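Long-range contacts in Dot/Icm T4SS effector (Legionella pneumophila, PDB 6VVE), which acts as a Legionella effector kinase, activated by host inositol hexakisphosphate and presumably transferring phosphate from ATP to its targets: residues F165-K170 with P287-H292; D181-P186 with K229-Y234; V235-Y240 with G282-P287. One frame throughout, in Å; residues are numbered along the deposited sequence.

All three contacts lie in the helical part of the chain beyond the nucleotide site. Contacts 2 and 3 are buried and use successive turns of helix 231-239, whereas contact 1 is partly buried and joins helices 159-174 and 288-299 beside that same helix, with W232 packing on K170 and L290. P287 is common to contacts 1 and 3. Their chemistry differs: contact 1 is aliphatic, contact 2 combines an alanine and a proline against a tyrosine with a water at its side, and contact 3 has direct hydrogen bonds as well as ring packing. Contacts 2 and 3 follow one another along the chain, both inside the loop closed by contact 1.

Contact 1 of 3, residues F165-K170 with P287-H292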
ATOM      1  N   PHE A 165       4.322  -1.343 -10.378  1.00 13.41           N
ATOM      2  CA  PHE A 165       4.079  -1.159  -8.954  1.00 12.13           C
ATOM      3  C   PHE A 165       4.404   0.263  -8.513  1.00 10.78           C
ATOM      4  O   PHE A 165       3.651   0.871  -7.745  1.00 12.62           O
ATOM      5  CB  PHE A 165       4.908  -2.141  -8.130  1.00 11.49           C
ATOM      6  CG  PHE A 165       4.892  -1.836  -6.659  1.00 11.23           C
ATOM      7  CD1 PHE A 165       3.856  -2.276  -5.855  1.00 11.23           C
ATOM      8  CD2 PHE A 165       5.905  -1.063  -6.088  1.00 10.99           C
ATOM      9  CE1 PHE A 165       3.841  -1.982  -4.500  1.00  9.49           C
ATOM     10  CE2 PHE A 165       5.888  -0.758  -4.746  1.00 11.11           C
ATOM     11  CZ  PHE A 165       4.857  -1.217  -3.945  1.00 11.06           C
ATOM     12  N   VAL A 166       5.522   0.810  -8.994  1.00 10.30           N
ATOM     13  CA  VAL A 166       5.938   2.153  -8.594  1.00  9.79           C
ATOM     14  C   VAL A 166       4.888   3.181  -9.000  1.00  9.76           C
ATOM     15  O   VAL A 166       4.530   4.068  -8.213  1.00 15.12           O
ATOM     16  CB  VAL A 166       7.316   2.490  -9.188  1.00 10.33           C
ATOM     17  CG1 VAL A 166       7.568   3.978  -9.144  1.00 10.14           C
ATOM     18  CG2 VAL A 166       8.403   1.737  -8.430  1.00 24.95           C
ATOM     19  N   LEU A 167       4.392   3.089 -10.240  1.00 13.48           N
ATOM     20  CA  LEU A 167       3.369   4.029 -10.695  1.00 10.85           C
ATOM     21  C   LEU A 167       2.084   3.865  -9.888  1.00 11.59           C
ATOM     22  O   LEU A 167       1.376   4.841  -9.613  1.00 10.15           O
ATOM     23  CB  LEU A 167       3.097   3.828 -12.182  1.00 12.15           C
ATOM     24  CG  LEU A 167       4.252   4.182 -13.121  1.00 12.95           C
ATOM     25  CD1 LEU A 167       3.902   3.827 -14.549  1.00 22.18           C
ATOM     26  CD2 LEU A 167       4.629   5.646 -12.997  1.00 24.13           C
ATOM     27  N   ALA A 168       1.758   2.631  -9.501  1.00 12.95           N
ATOM     28  CA  ALA A 168       0.608   2.430  -8.621  1.00 12.71           C
ATOM     29  C   ALA A 168       0.846   3.070  -7.257  1.00 10.30           C
ATOM     30  O   ALA A 168      -0.060   3.687  -6.678  1.00 10.04           O
ATOM     31  CB  ALA A 168       0.312   0.938  -8.472  1.00 14.47           C
ATOM     32  N   LEU A 169       2.062   2.920  -6.720  1.00  8.93           N
ATOM     33  CA  LEU A 169       2.374   3.541  -5.435  1.00 11.99           C
ATOM     34  C   LEU A 169       2.356   5.062  -5.545  1.00  9.65           C
ATOM     35  O   LEU A 169       1.942   5.756  -4.601  1.00  7.51           O
ATOM     36  CB  LEU A 169       3.726   3.058  -4.937  1.00  7.67           C
ATOM     37  CG  LEU A 169       4.227   3.629  -3.612  1.00 18.96           C
ATOM     38  CD1 LEU A 169       3.228   3.348  -2.503  1.00 13.80           C
ATOM     39  CD2 LEU A 169       5.604   3.046  -3.269  1.00 13.98           C
ATOM     40  N   LYS A 170       2.796   5.599  -6.689  1.00  9.34           N
ATOM     41  CA  LYS A 170       2.749   7.042  -6.891  1.00 11.24           C
ATOM     42  C   LYS A 170       1.316   7.554  -6.872  1.00 10.86           C
ATOM     43  O   LYS A 170       1.031   8.609  -6.289  1.00 12.79           O
ATOM     44  CB  LYS A 170       3.415   7.411  -8.210  1.00 10.34           C
ATOM     45  CG  LYS A 170       3.453   8.910  -8.488  1.00 13.54           C
ATOM     46  CD  LYS A 170       4.046   9.199  -9.866  1.00 14.82           C
ATOM     47  CE  LYS A 170       4.101  10.698 -10.138  1.00 18.86           C
ATOM     48  NZ  LYS A 170       2.773  11.344 -10.012  1.00 19.80           N
ATOM     49  N   PRO A 287      10.100   6.093 -13.862  1.00 20.85           N
ATOM     50  CA  PRO A 287       9.497   5.009 -14.657  1.00 22.80           C
ATOM     51  C   PRO A 287       9.327   5.453 -16.099  1.00 17.65           C
ATOM     52  O   PRO A 287       9.033   6.617 -16.379  1.00 22.58           O
ATOM     53  CB  PRO A 287       8.149   4.770 -13.965  1.00 25.24           C
ATOM     54  CG  PRO A 287       8.379   5.211 -12.548  1.00 22.91           C
ATOM     55  CD  PRO A 287       9.322   6.386 -12.643  1.00 22.58           C
ATOM     56  N   LYS A 288       9.518   4.510 -17.022  1.00 18.94           N
ATOM     57  CA  LYS A 288       9.515   4.853 -18.439  1.00 20.93           C
ATOM     58  C   LYS A 288       8.243   5.593 -18.837  1.00 21.98           C
ATOM     59  O   LYS A 288       8.299   6.581 -19.575  1.00 23.07           O
ATOM     60  CB  LYS A 288       9.684   3.588 -19.283  1.00 28.15           C
ATOM     61  CG  LYS A 288      10.097   3.862 -20.719  1.00 39.93           C
ATOM     62  CD  LYS A 288      10.169   2.573 -21.534  1.00 50.87           C
ATOM     63  CE  LYS A 288      11.061   2.740 -22.757  1.00 56.59           C
ATOM     64  NZ  LYS A 288      10.647   3.889 -23.608  1.00 57.38           N
ATOM     65  N   LYS A 289       7.086   5.137 -18.349  1.00 24.67           N
ATOM     66  CA  LYS A 289       5.825   5.733 -18.778  1.00 25.68           C
ATOM     67  C   LYS A 289       5.655   7.142 -18.232  1.00 26.49           C
ATOM     68  O   LYS A 289       5.055   7.993 -18.900  1.00 25.04           O
ATOM     69  CB  LYS A 289       4.646   4.861 -18.347  1.00 32.52           C
ATOM     70  CG  LYS A 289       3.315   5.347 -18.883  1.00 42.68           C
ATOM     71  CD  LYS A 289       2.178   4.384 -18.556  1.00 49.46           C
ATOM     72  CE  LYS A 289       0.891   4.806 -19.256  1.00 53.93           C
ATOM     73  NZ  LYS A 289      -0.211   3.828 -19.035  1.00 54.07           N
ATOM     74  N   LEU A 290       6.170   7.410 -17.025  1.00 20.55           N
ATOM     75  CA  LEU A 290       6.051   8.754 -16.469  1.00 20.02           C
ATOM     76  C   LEU A 290       6.932   9.734 -17.233  1.00 20.62           C
ATOM     77  O   LEU A 290       6.501  10.846 -17.555  1.00 21.64           O
ATOM     78  CB  LEU A 290       6.406   8.746 -14.981  1.00 17.93           C
ATOM     79  CG  LEU A 290       6.371  10.101 -14.276  1.00 30.81           C
ATOM     80  CD1 LEU A 290       5.002  10.746 -14.411  1.00 31.93           C
ATOM     81  CD2 LEU A 290       6.758   9.949 -12.810  1.00 29.28           C
ATOM     82  N   ALA A 291       8.174   9.339 -17.526  1.00 20.53           N
ATOM     83  CA  ALA A 291       9.026  10.162 -18.374  1.00 23.17           C
ATOM     84  C   ALA A 291       8.343  10.443 -19.705  1.00 24.35           C
ATOM     85  O   ALA A 291       8.308  11.586 -20.173  1.00 25.23           O
ATOM     86  CB  ALA A 291      10.377   9.479 -18.592  1.00 21.76           C
ATOM     87  N   HIS A 292       7.789   9.402 -20.329  1.00 28.61           N
ATOM     88  CA  HIS A 292       7.088   9.579 -21.593  1.00 33.59           C
ATOM     89  C   HIS A 292       5.908  10.533 -21.436  1.00 38.25           C
ATOM     90  O   HIS A 292       5.728  11.454 -22.243  1.00 40.28           O
ATOM     91  CB  HIS A 292       6.615   8.223 -22.114  1.00 34.12           C
ATOM     92  CG  HIS A 292       5.792   8.309 -23.361  1.00 34.63           C
ATOM     93  ND1 HIS A 292       4.422   8.152 -23.360  1.00 35.39           N
ATOM     94  CD2 HIS A 292       6.146   8.533 -24.648  1.00 35.90           C
ATOM     95  CE1 HIS A 292       3.969   8.275 -24.594  1.00 37.68           C
ATOM     96  NE2 HIS A 292       4.994   8.504 -25.395  1.00 38.44           N
TER
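L167 reaches P287 because its CG stands anti to the carbonyl carbon, beside the backbone N (chi1 -66°), while K170 meets L290 with CG anti to the backbone N (chi1 -178°) and its chain straight until the bend at chi4. From its position L167 spreads both methyls over the start of helix 288-299. CD2 lies 3.8 Å from P287 CB and also touches CB of L290, while CD1 is 4.0 Å from CB of K289, whose extended chain then leads away. The side chains of L167 and P287 run antiparallel past one another. One position earlier, V166 lies roughly perpendicular to the proline, with its CG1 3.7 Å from P287 CG. At the far end K170 offers methylenes rather than charge: its CE sits 3.8 Å from L290 CD2, again crosswise. Its NZ is turned to D174 in a salt bridge, and the side chain also makes a cation-pi contact with W232, which in turn packs on V166 and L290.

The axes of the two short helical segments approach to 10.8 Å at an angle of 61°, a wide spacing bridged by these aliphatic side chains. P287 occupies the N-cap position of the second helix, and the next residue, K288, gives its N-H to the carboxylate of E163 on the first. A helix start thus rests on the flank of another helix, an inclined helix-helix packing in what is probably the C-terminal lobe of a protein-kinase-like fold.

Contact 2 of 3, residues D181-P186 with K229-Y234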
ATOM      1  N   ASP A 181       6.111   1.205   6.032  1.00 14.38           N
ATOM      2  CA  ASP A 181       7.421   0.564   6.138  1.00 17.75           C
ATOM      3  C   ASP A 181       7.810   0.011   4.762  1.00 18.16           C
ATOM      4  O   ASP A 181       7.794  -1.198   4.504  1.00 16.11           O
ATOM      5  CB  ASP A 181       7.423  -0.542   7.197  1.00 20.76           C
ATOM      6  CG  ASP A 181       8.796  -1.198   7.358  1.00 27.75           C
ATOM      7  OD1 ASP A 181       9.808  -0.587   6.927  1.00 25.87           O
ATOM      8  OD2 ASP A 181       8.864  -2.326   7.906  1.00 27.93           O
ATOM      9  N   LEU A 182       8.180   0.912   3.853  1.00 15.20           N
ATOM     10  CA  LEU A 182       8.683   0.504   2.544  1.00 14.15           C
ATOM     11  C   LEU A 182       9.881   1.370   2.179  1.00 12.25           C
ATOM     12  O   LEU A 182      10.935   0.852   1.798  1.00 10.37           O
ATOM     13  CB  LEU A 182       7.593   0.604   1.480  1.00 18.65           C
ATOM     14  CG  LEU A 182       7.996   0.176   0.071  1.00 19.01           C
ATOM     15  CD1 LEU A 182       8.560  -1.242   0.066  1.00 20.15           C
ATOM     16  CD2 LEU A 182       6.799   0.272  -0.878  1.00 21.39           C
ATOM     17  N   ALA A 183       9.725   2.687   2.309  1.00 12.80           N
ATOM     18  CA  ALA A 183      10.803   3.646   2.052  1.00 15.52           C
ATOM     19  C   ALA A 183      10.506   4.880   2.908  1.00 14.08           C
ATOM     20  O   ALA A 183       9.848   5.825   2.458  1.00 14.79           O
ATOM     21  CB  ALA A 183      10.898   4.001   0.576  1.00 17.45           C
ATOM     22  N   ASN A 184      10.951   4.833   4.162  1.00 11.37           N
ATOM     23  CA  ASN A 184      10.648   5.917   5.091  1.00 14.50           C
ATOM     24  C   ASN A 184      11.333   7.218   4.693  1.00 11.75           C
ATOM     25  O   ASN A 184      10.809   8.297   4.981  1.00 11.85           O
ATOM     26  CB  ASN A 184      11.056   5.524   6.514  1.00 19.55           C
ATOM     27  CG  ASN A 184      10.311   4.304   7.018  1.00 22.26           C
ATOM     28  OD1 ASN A 184       9.259   3.941   6.497  1.00 21.90           O
ATOM     29  ND2 ASN A 184      10.854   3.666   8.046  1.00 24.86           N
ATOM     30  N   ASN A 185      12.490   7.136   4.045  1.00 12.08           N
ATOM     31  CA  ASN A 185      13.252   8.301   3.619  1.00 12.57           C
ATOM     32  C   ASN A 185      14.204   7.857   2.513  1.00 13.85           C
ATOM     33  O   ASN A 185      14.281   6.661   2.189  1.00 12.30           O
ATOM     34  CB  ASN A 185      14.023   8.921   4.795  1.00 13.97           C
ATOM     35  CG  ASN A 185      14.958   7.931   5.466  1.00 14.90           C
ATOM     36  OD1 ASN A 185      15.991   7.574   4.907  1.00 15.27           O
ATOM     37  ND2 ASN A 185      14.595   7.478   6.664  1.00 32.54           N
ATOM     38  N   PRO A 186      14.928   8.792   1.892  1.00 15.02           N
ATOM     39  CA  PRO A 186      15.800   8.403   0.768  1.00 15.33           C
ATOM     40  C   PRO A 186      16.917   7.439   1.152  1.00 16.12           C
ATOM     41  O   PRO A 186      17.501   6.806   0.259  1.00 15.94           O
ATOM     42  CB  PRO A 186      16.377   9.740   0.283  1.00 16.71           C
ATOM     43  CG  PRO A 186      15.376  10.769   0.733  1.00 18.82           C
ATOM     44  CD  PRO A 186      14.841  10.257   2.048  1.00 15.30           C
ATOM     45  N   LYS A 229       4.966  11.405   0.271  1.00 12.32           N
ATOM     46  CA  LYS A 229       4.489  11.789  -1.050  1.00 15.73           C
ATOM     47  C   LYS A 229       5.496  11.451  -2.143  1.00 17.38           C
ATOM     48  O   LYS A 229       5.098  11.248  -3.297  1.00  9.99           O
ATOM     49  CB  LYS A 229       4.162  13.281  -1.076  1.00 28.13           C
ATOM     50  CG  LYS A 229       2.863  13.636  -0.345  1.00 35.52           C
ATOM     51  CD  LYS A 229       2.339  15.010  -0.742  1.00 41.31           C
ATOM     52  CE  LYS A 229       1.747  15.011  -2.149  1.00 42.88           C
ATOM     53  NZ  LYS A 229       0.539  14.143  -2.263  1.00 39.98           N
ATOM     54  N   ASP A 230       6.789  11.394  -1.810  1.00 11.45           N
ATOM     55  CA  ASP A 230       7.836  11.031  -2.757  1.00 10.56           C
ATOM     56  C   ASP A 230       8.306   9.598  -2.568  1.00  9.95           C
ATOM     57  O   ASP A 230       9.317   9.201  -3.151  1.00 11.26           O
ATOM     58  CB  ASP A 230       9.028  11.990  -2.629  1.00 10.19           C
ATOM     59  CG  ASP A 230       8.662  13.426  -3.018  1.00 15.92           C
ATOM     60  OD1 ASP A 230       7.610  13.615  -3.678  1.00 12.44           O
ATOM     61  OD2 ASP A 230       9.420  14.357  -2.660  1.00 13.98           O
ATOM     62  N   GLN A 231       7.596   8.818  -1.756  1.00 10.29           N
ATOM     63  CA  GLN A 231       7.978   7.436  -1.487  1.00 12.03           C
ATOM     64  C   GLN A 231       8.239   6.675  -2.776  1.00  9.73           C
ATOM     65  O   GLN A 231       9.277   6.014  -2.925  1.00  9.63           O
ATOM     66  CB  GLN A 231       6.858   6.772  -0.677  1.00 18.14           C
ATOM     67  CG  GLN A 231       7.182   5.450  -0.056  1.00 24.13           C
ATOM     68  CD  GLN A 231       6.058   4.972   0.840  1.00 27.86           C
ATOM     69  OE1 GLN A 231       4.952   4.694   0.375  1.00 12.88           O
ATOM     70  NE2 GLN A 231       6.325   4.911   2.133  1.00 12.49           N
ATOM     71  N   TRP A 232       7.294   6.750  -3.715  1.00 10.31           N
ATOM     72  CA  TRP A 232       7.411   6.022  -4.975  1.00 19.09           C
ATOM     73  C   TRP A 232       8.744   6.300  -5.661  1.00 15.26           C
ATOM     74  O   TRP A 232       9.332   5.406  -6.285  1.00  9.79           O
ATOM     75  CB  TRP A 232       6.258   6.420  -5.903  1.00 11.40           C
ATOM     76  CG  TRP A 232       6.311   7.869  -6.271  1.00 11.49           C
ATOM     77  CD1 TRP A 232       5.792   8.915  -5.561  1.00 11.81           C
ATOM     78  CD2 TRP A 232       6.925   8.437  -7.431  1.00 11.53           C
ATOM     79  NE1 TRP A 232       6.053  10.104  -6.210  1.00 14.41           N
ATOM     80  CE2 TRP A 232       6.746   9.832  -7.361  1.00 11.85           C
ATOM     81  CE3 TRP A 232       7.623   7.904  -8.515  1.00 11.56           C
ATOM     82  CZ2 TRP A 232       7.221  10.695  -8.347  1.00 12.64           C
ATOM     83  CZ3 TRP A 232       8.093   8.769  -9.500  1.00 11.94           C
ATOM     84  CH2 TRP A 232       7.893  10.143  -9.403  1.00 12.24           C
ATOM     85  N   LEU A 233       9.233   7.539  -5.563  1.00 13.56           N
ATOM     86  CA  LEU A 233      10.477   7.900  -6.235  1.00  9.25           C
ATOM     87  C   LEU A 233      11.670   7.224  -5.582  1.00  8.72           C
ATOM     88  O   LEU A 233      12.609   6.801  -6.281  1.00  8.78           O
ATOM     89  CB  LEU A 233      10.644   9.415  -6.225  1.00 10.57           C
ATOM     90  CG  LEU A 233      11.845  10.005  -6.956  1.00 13.21           C
ATOM     91  CD1 LEU A 233      11.723   9.792  -8.451  1.00 10.09           C
ATOM     92  CD2 LEU A 233      11.984  11.498  -6.628  1.00 13.18           C
ATOM     93  N   TYR A 234      11.659   7.115  -4.246  1.00  9.32           N
ATOM     94  CA  TYR A 234      12.778   6.483  -3.551  1.00  9.10           C
ATOM     95  C   TYR A 234      12.903   5.013  -3.943  1.00  9.30           C
ATOM     96  O   TYR A 234      14.011   4.512  -4.181  1.00 12.14           O
ATOM     97  CB  TYR A 234      12.602   6.586  -2.037  1.00  9.13           C
ATOM     98  CG  TYR A 234      12.308   7.968  -1.497  1.00  9.22           C
ATOM     99  CD1 TYR A 234      12.613   9.113  -2.226  1.00 10.52           C
ATOM    100  CD2 TYR A 234      11.751   8.127  -0.233  1.00 11.20           C
ATOM    101  CE1 TYR A 234      12.338  10.369  -1.729  1.00 13.64           C
ATOM    102  CE2 TYR A 234      11.489   9.383   0.286  1.00 10.87           C
ATOM    103  CZ  TYR A 234      11.768  10.498  -0.471  1.00 13.22           C
ATOM    104  OH  TYR A 234      11.486  11.736   0.048  1.00 13.19           O
TER
HETATM  105  O   HOH W   1       8.065   7.482   3.027  1.00 13.57           O
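P186 and the ring of Y234 are set beside each other with a common direction, the proline over one face of the tyrosine. P186 CG is 4.0 Å from the ring centroid, 21° off the normal, in a CH-pi contact displaced toward the rim on the CZ side. The opposite face receives the backbone O of D230, 3.4 Å above the plane and over its centre, so the ring is sandwiched between the loop and the start of its own helix. The peptide between N185 and P186 comes in obliquely near CD2 and CE2, and A183 O lies at the ring edge, close to its plane, 4.0 Å from CD2. The phenol hydroxyl bonds to Y260, and Y227 adds packing to both the tyrosine and the proline.

Further up the loop, A183 points its CB into helix 231-239, 4.0 Å from Q231 CG and 4.1 Å from Y234 CB. Q231 runs out extended beyond CG, carrying its amide past A183 O. The NE2 to A183 O distance is 3.7 Å; a water lies between them, weakly bonded to NE2 and so near the carbonyl that its exact position is doubtful. NE2 also donates to H179 O.

The H179-to-N193 region resembles the catalytic loop of protein kinases, and N193 lines the ADP pocket. In this buried contact the loop is held chiefly by apolar and ring-face packing, while the polar ends of Q231 and Y234 find direct partners in H179 and Y260, which implies that shape more than direct polar pairing across the interface sets the loop against the helix.

Contact 3 of 3, residues V235-Y240 with G282-P287; sequences VYNFIY and GLISLP
N237 and S285 share a pair of hydrogen bonds in which one side-chain amide serves both backbone groups of the serine. S285 N donates to N237 OD1 at 2.7 Å and nearly straight (172°), from a position tilted out of the carbonyl plane. In return N237 ND2 donates to S285 O at 3.1 Å; this bond is more bent (143°), and the acceptor sits out of the amide plane. ND2 is gripped a second time by L233 O, one turn earlier in the helix, which helps fix the rotation of the amide. The serine hydroxyl makes the third bond: OG gives its proton to Y240 O at 2.8 Å, lying in the plane of that carbonyl.

Y240 is the first residue beyond helix 231-239, so the loop 282-287 is bonded both to the last turn of this helix and to its exit. That loop leaves helix 272-280 through a Schellman motif at G282 and leads into helix 288-299, a helix-to-helix connection in the helical lobe.

Outside the polar pairs, Y236 points its ring at residues 285-287, passing P287 in the opposite direction. P287 CD sits over the ring face in a CH-pi contact, 4.0 Å from the centroid and 8° off the normal, while S285 CB comes to the ring edge, 3.7 Å from CE2. The L286 carbonyl carbon approaches obliquely, 3.3 Å from CE2. Y240 CB covers the other ring face near the rim, and the hydroxyl of Y236 bonds to E163 on helix 159-174.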
ATOM      1  N   VAL A 235      11.771   4.305  -4.007  1.00  9.84           N
ATOM      2  CA  VAL A 235      11.794   2.893  -4.375  1.00 11.21           C
ATOM      3  C   VAL A 235      12.376   2.721  -5.773  1.00 11.06           C
ATOM      4  O   VAL A 235      13.272   1.892  -6.001  1.00 10.84           O
ATOM      5  CB  VAL A 235      10.379   2.291  -4.275  1.00 13.12           C
ATOM      6  CG1 VAL A 235      10.384   0.847  -4.745  1.00 11.47           C
ATOM      7  CG2 VAL A 235       9.850   2.394  -2.849  1.00 14.03           C
ATOM      8  N   TYR A 236      11.884   3.509  -6.732  1.00  9.57           N
ATOM      9  CA  TYR A 236      12.323   3.330  -8.111  1.00 11.08           C
ATOM     10  C   TYR A 236      13.810   3.633  -8.272  1.00 10.09           C
ATOM     11  O   TYR A 236      14.543   2.877  -8.917  1.00 10.74           O
ATOM     12  CB  TYR A 236      11.510   4.211  -9.051  1.00 10.58           C
ATOM     13  CG  TYR A 236      11.789   3.897 -10.500  1.00 11.58           C
ATOM     14  CD1 TYR A 236      11.152   2.835 -11.135  1.00 15.01           C
ATOM     15  CD2 TYR A 236      12.689   4.656 -11.238  1.00 15.50           C
ATOM     16  CE1 TYR A 236      11.407   2.540 -12.465  1.00 15.88           C
ATOM     17  CE2 TYR A 236      12.941   4.373 -12.571  1.00 14.88           C
ATOM     18  CZ  TYR A 236      12.305   3.308 -13.173  1.00 16.50           C
ATOM     19  OH  TYR A 236      12.559   3.008 -14.490  1.00 20.59           O
ATOM     20  N   ASN A 237      14.266   4.751  -7.700  1.00 12.50           N
ATOM     21  CA  ASN A 237      15.663   5.150  -7.872  1.00 12.37           C
ATOM     22  C   ASN A 237      16.612   4.211  -7.139  1.00 12.99           C
ATOM     23  O   ASN A 237      17.738   4.012  -7.590  1.00 16.18           O
ATOM     24  CB  ASN A 237      15.868   6.588  -7.398  1.00 13.02           C
ATOM     25  CG  ASN A 237      15.497   7.602  -8.461  1.00 11.14           C
ATOM     26  OD1 ASN A 237      16.367   8.144  -9.150  1.00 12.87           O
ATOM     27  ND2 ASN A 237      14.202   7.855  -8.616  1.00 16.98           N
ATOM     28  N   PHE A 238      16.183   3.634  -6.014  1.00 12.42           N
ATOM     29  CA  PHE A 238      17.025   2.659  -5.330  1.00 13.54           C
ATOM     30  C   PHE A 238      17.260   1.436  -6.206  1.00 12.34           C
ATOM     31  O   PHE A 238      18.370   0.891  -6.239  1.00 12.13           O
ATOM     32  CB  PHE A 238      16.389   2.238  -4.005  1.00 16.23           C
ATOM     33  CG  PHE A 238      17.180   1.192  -3.265  1.00 21.67           C
ATOM     34  CD1 PHE A 238      18.329   1.534  -2.573  1.00 22.97           C
ATOM     35  CD2 PHE A 238      16.776  -0.136  -3.270  1.00 24.28           C
ATOM     36  CE1 PHE A 238      19.068   0.575  -1.897  1.00 24.89           C
ATOM     37  CE2 PHE A 238      17.510  -1.101  -2.588  1.00 26.32           C
ATOM     38  CZ  PHE A 238      18.658  -0.737  -1.900  1.00 26.40           C
ATOM     39  N   ILE A 239      16.223   0.998  -6.938  1.00 12.86           N
ATOM     40  CA  ILE A 239      16.336  -0.212  -7.748  1.00 13.97           C
ATOM     41  C   ILE A 239      16.964   0.102  -9.101  1.00 13.15           C
ATOM     42  O   ILE A 239      17.756  -0.686  -9.630  1.00 17.14           O
ATOM     43  CB  ILE A 239      14.952  -0.865  -7.896  1.00 19.42           C
ATOM     44  CG1 ILE A 239      14.362  -1.179  -6.515  1.00 17.34           C
ATOM     45  CG2 ILE A 239      15.028  -2.119  -8.736  1.00 21.58           C
ATOM     46  CD1 ILE A 239      12.946  -1.738  -6.559  1.00 18.19           C
ATOM     47  N   TYR A 240      16.588   1.226  -9.714  1.00 18.09           N
ATOM     48  CA  TYR A 240      17.076   1.617 -11.041  1.00 17.76           C
ATOM     49  C   TYR A 240      17.655   3.018 -10.947  1.00 15.26           C
ATOM     50  O   TYR A 240      17.123   3.968 -11.530  1.00 15.44           O
ATOM     51  CB  TYR A 240      15.962   1.562 -12.092  1.00 21.91           C
ATOM     52  CG  TYR A 240      15.291   0.218 -12.196  1.00 26.11           C
ATOM     53  CD1 TYR A 240      15.985  -0.894 -12.674  1.00 26.00           C
ATOM     54  CD2 TYR A 240      13.964   0.052 -11.820  1.00 25.31           C
ATOM     55  CE1 TYR A 240      15.378  -2.130 -12.760  1.00 28.46           C
ATOM     56  CE2 TYR A 240      13.344  -1.183 -11.907  1.00 27.89           C
ATOM     57  CZ  TYR A 240      14.051  -2.270 -12.380  1.00 28.63           C
ATOM     58  OH  TYR A 240      13.440  -3.494 -12.460  1.00 28.87           O
ATOM     59  N   GLY A 282      19.972  14.169 -15.485  1.00 22.07           N
ATOM     60  CA  GLY A 282      20.566  12.904 -15.115  1.00 22.30           C
ATOM     61  C   GLY A 282      20.713  12.690 -13.629  1.00 21.83           C
ATOM     62  O   GLY A 282      21.520  11.848 -13.215  1.00 21.03           O
ATOM     63  N   LEU A 283      19.945  13.417 -12.811  1.00 22.69           N
ATOM     64  CA  LEU A 283      20.069  13.338 -11.363  1.00 20.75           C
ATOM     65  C   LEU A 283      19.178  12.266 -10.749  1.00 21.09           C
ATOM     66  O   LEU A 283      19.545  11.682  -9.725  1.00 20.42           O
ATOM     67  CB  LEU A 283      19.724  14.689 -10.734  1.00 21.44           C
ATOM     68  CG  LEU A 283      20.537  15.892 -11.220  1.00 23.72           C
ATOM     69  CD1 LEU A 283      20.144  17.132 -10.424  1.00 23.38           C
ATOM     70  CD2 LEU A 283      22.020  15.626 -11.116  1.00 26.56           C
ATOM     71  N   ILE A 284      18.011  12.016 -11.335  1.00 16.94           N
ATOM     72  CA  ILE A 284      17.070  11.029 -10.840  1.00 13.75           C
ATOM     73  C   ILE A 284      16.594  10.181 -12.013  1.00 14.68           C
ATOM     74  O   ILE A 284      16.709  10.559 -13.181  1.00 15.27           O
ATOM     75  CB  ILE A 284      15.861  11.669 -10.126  1.00 13.56           C
ATOM     76  CG1 ILE A 284      15.061  12.540 -11.099  1.00 15.39           C
ATOM     77  CG2 ILE A 284      16.319  12.497  -8.951  1.00 13.36           C
ATOM     78  CD1 ILE A 284      13.735  13.036 -10.532  1.00 18.81           C
ATOM     79  N   SER A 285      16.045   9.024 -11.681  1.00 15.83           N
ATOM     80  CA  SER A 285      15.389   8.148 -12.639  1.00 19.35           C
ATOM     81  C   SER A 285      13.877   8.271 -12.490  1.00 16.77           C
ATOM     82  O   SER A 285      13.360   8.682 -11.446  1.00 16.26           O
ATOM     83  CB  SER A 285      15.818   6.691 -12.429  1.00 25.11           C
ATOM     84  OG  SER A 285      17.214   6.566 -12.601  1.00 31.44           O
ATOM     85  N   LEU A 286      13.168   7.892 -13.543  1.00 16.41           N
ATOM     86  CA  LEU A 286      11.715   7.903 -13.546  1.00 17.56           C
ATOM     87  C   LEU A 286      11.224   6.666 -14.291  1.00 19.30           C
ATOM     88  O   LEU A 286      11.864   6.235 -15.252  1.00 15.83           O
ATOM     89  CB  LEU A 286      11.158   9.163 -14.226  1.00 16.82           C
ATOM     90  CG  LEU A 286      11.472  10.506 -13.582  1.00 17.48           C
ATOM     91  CD1 LEU A 286      10.995  11.634 -14.485  1.00 15.80           C
ATOM     92  CD2 LEU A 286      10.839  10.611 -12.212  1.00 18.69           C
ATOM     93  N   PRO A 287      10.100   6.093 -13.862  1.00 20.85           N
ATOM     94  CA  PRO A 287       9.497   5.009 -14.657  1.00 22.80           C
ATOM     95  C   PRO A 287       9.327   5.453 -16.099  1.00 17.65           C
ATOM     96  O   PRO A 287       9.033   6.617 -16.379  1.00 22.58           O
ATOM     97  CB  PRO A 287       8.149   4.770 -13.965  1.00 25.24           C
ATOM     98  CG  PRO A 287       8.379   5.211 -12.548  1.00 22.91           C
ATOM     99  CD  PRO A 287       9.322   6.386 -12.643  1.00 22.58           C
TER